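Local structure of cellulosomal scaffoldin (Acetivibrio cellulolyticus, 3ZUC) at residues 24-29 with 41-46. The protein is a scaffoldin whose family 3b carbohydrate-binding module, the part described here, binds crystalline cellulose and carries a calcium ion. Residues are numbered along the deposited sequence; the frame is centred on the assembly and turned at random. Where two conformers were deposited one is given.
With EDO (1,2-ethanediol), chain C.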
# COMPACT_ATOMS: atom_id res chain seq x y z
N PRO A 24 -5.05 3.28 3.88
CA PRO A 24 -4.94 2.23 2.88
C PRO A 24 -5.24 0.84 3.44
O PRO A 24 -4.75 0.49 4.51
CB PRO A 24 -3.46 2.32 2.46
CG PRO A 24 -2.78 2.86 3.68
CD PRO A 24 -3.74 3.84 4.23
N LYS A 25 -6.03 0.07 2.69
CA LYS A 25 -6.29 -1.32 3.00
C LYS A 25 -5.99 -2.17 1.78
O LYS A 25 -6.61 -1.98 0.73
CB LYS A 25 -7.78 -1.53 3.41
CG LYS A 25 -8.09 -0.93 4.73
CD LYS A 25 -9.48 -1.24 5.20
CE LYS A 25 -9.73 -2.72 5.42
NZ LYS A 25 -10.81 -2.92 6.47
N PHE A 26 -5.07 -3.12 1.93
CA PHE A 26 -4.71 -4.02 0.87
C PHE A 26 -5.15 -5.44 1.21
O PHE A 26 -5.09 -5.85 2.37
CB PHE A 26 -3.18 -4.09 0.71
CG PHE A 26 -2.52 -2.85 0.17
CD1 PHE A 26 -2.18 -1.80 0.98
CD2 PHE A 26 -2.21 -2.76 -1.18
CE1 PHE A 26 -1.52 -0.66 0.42
CE2 PHE A 26 -1.56 -1.67 -1.72
CZ PHE A 26 -1.24 -0.64 -0.93
N ARG A 27 -5.52 -6.21 0.19
CA ARG A 27 -5.66 -7.66 0.33
C ARG A 27 -4.77 -8.29 -0.71
O ARG A 27 -4.87 -8.00 -1.90
CB ARG A 27 -7.11 -8.12 0.16
CG ARG A 27 -7.26 -9.64 0.34
CD ARG A 27 -8.67 -10.06 0.65
NE ARG A 27 -9.55 -9.80 -0.47
CZ ARG A 27 -10.87 -9.84 -0.38
NH1 ARG A 27 -11.46 -10.11 0.78
NH2 ARG A 27 -11.60 -9.60 -1.46
N LEU A 28 -3.86 -9.13 -0.23
CA LEU A 28 -2.88 -9.80 -1.06
C LEU A 28 -3.22 -11.27 -1.14
O LEU A 28 -3.36 -11.92 -0.11
CB LEU A 28 -1.49 -9.65 -0.46
CG LEU A 28 -1.07 -8.22 -0.10
CD1 LEU A 28 0.34 -8.25 0.49
CD2 LEU A 28 -1.21 -7.24 -1.25
N THR A 29 -3.33 -11.81 -2.36
CA THR A 29 -3.68 -13.21 -2.56
C THR A 29 -2.60 -13.91 -3.36
O THR A 29 -2.19 -13.42 -4.42
CB THR A 29 -5.02 -13.35 -3.30
OG1 THR A 29 -6.05 -12.66 -2.58
CG2 THR A 29 -5.44 -14.82 -3.45
N VAL A 41 8.31 -8.73 -0.44
CA VAL A 41 7.20 -8.01 -1.05
C VAL A 41 7.15 -6.57 -0.53
O VAL A 41 7.24 -6.33 0.67
CB VAL A 41 5.86 -8.73 -0.75
CG1 VAL A 41 4.69 -7.92 -1.23
CG2 VAL A 41 5.85 -10.11 -1.40
N LYS A 42 6.97 -5.63 -1.45
CA LYS A 42 6.74 -4.23 -1.09
C LYS A 42 5.44 -3.78 -1.75
O LYS A 42 5.03 -4.34 -2.78
CB LYS A 42 7.89 -3.33 -1.56
CG LYS A 42 9.28 -3.78 -1.06
CD LYS A 42 10.44 -2.95 -1.59
CE LYS A 42 11.77 -3.44 -1.00
NZ LYS A 42 12.95 -2.90 -1.72
N LEU A 43 4.82 -2.75 -1.17
CA LEU A 43 3.61 -2.14 -1.73
C LEU A 43 3.82 -0.64 -1.80
O LEU A 43 4.44 -0.07 -0.91
CB LEU A 43 2.39 -2.41 -0.83
CG LEU A 43 2.17 -3.86 -0.42
CD1 LEU A 43 1.09 -3.97 0.63
CD2 LEU A 43 1.85 -4.72 -1.62
N HIS A 44 3.28 0.01 -2.84
CA HIS A 44 3.29 1.47 -2.92
C HIS A 44 1.88 2.06 -3.01
O HIS A 44 1.02 1.54 -3.74
CB HIS A 44 4.04 1.99 -4.16
CG HIS A 44 5.50 1.77 -4.14
ND1 HIS A 44 6.31 2.13 -5.20
CD2 HIS A 44 6.32 1.27 -3.19
CE1 HIS A 44 7.56 1.83 -4.91
NE2 HIS A 44 7.60 1.30 -3.70
N TYR A 45 1.72 3.17 -2.32
CA TYR A 45 0.54 4.03 -2.40
C TYR A 45 1.02 5.44 -2.77
O TYR A 45 1.80 6.03 -2.02
CB TYR A 45 -0.22 4.05 -1.07
CG TYR A 45 -1.51 4.82 -1.11
CD1 TYR A 45 -1.54 6.19 -0.85
CD2 TYR A 45 -2.71 4.19 -1.43
CE1 TYR A 45 -2.73 6.90 -0.91
CE2 TYR A 45 -3.90 4.89 -1.49
CZ TYR A 45 -3.91 6.24 -1.22
OH TYR A 45 -5.13 6.89 -1.26
N TYR A 46 0.57 5.96 -3.90
CA TYR A 46 1.03 7.22 -4.48
C TYR A 46 0.04 8.35 -4.21
O TYR A 46 -1.18 8.18 -4.35
CB TYR A 46 1.17 7.05 -6.00
CG TYR A 46 2.20 6.04 -6.41
CD1 TYR A 46 3.54 6.40 -6.53
CD2 TYR A 46 1.87 4.71 -6.66
CE1 TYR A 46 4.52 5.50 -6.89
CE2 TYR A 46 2.84 3.80 -7.03
CZ TYR A 46 4.16 4.18 -7.14
OH TYR A 46 5.11 3.25 -7.52
C1 EDO C . 9.20 3.96 -8.07
O1 EDO C . 8.79 2.66 -7.67
C2 EDO C . 8.01 4.91 -8.04
O2 EDO C . 6.98 4.44 -8.91
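Phe26 and Leu43 meet tip to tip in the middle of this contact. Leu43 CD1 lies over the centre of one face of the Phe26 ring, 3.9 Å from its centroid and 12° off the ring normal, a CH-pi contact. In Leu43, CD1 is anti to CA, which carries this methyl out over the ring. Leu43 CB comes 4.0 Å from Phe26 CZ.

Two further apolar contacts flank it. Leu43 CD2 meets Leu28 CD2 at 4.0 Å, so the two branches of Leu43 serve different partners. Pro24 CB approaches Tyr45 CD2 obliquely and more loosely, at 4.4 Å. No hydrogen bond crosses between the segments.

Tyr45 OH is hydrogen-bonded to Asn12 of strand 6-12. The CB of His44 points away from strand 24-30. His44 ND1 donates to Tyr46 OH at 2.8 Å, nearly straight (170°) and in the imidazole plane. His44 NE2 is hydrogen-bonded to Glu88 OE1. Tyr46 OH is also hydrogen-bonded to O2 of a 1,2-ethanediol, probably from the crystallisation liquor, at 2.6 Å.

The Phe26, Leu43 and Leu28 contacts join the two sheets of the CBM3 beta-sandwich; the short strand axes lie 9.7 Å apart, with N-to-C directions at 142°. Strand 24-30 runs between 6-12 and 102-112 in one sheet, strand 42-47 between 83-91 and 140-143 in the other. Phe10 of strand 6-12 meets Phe26 edge-to-face.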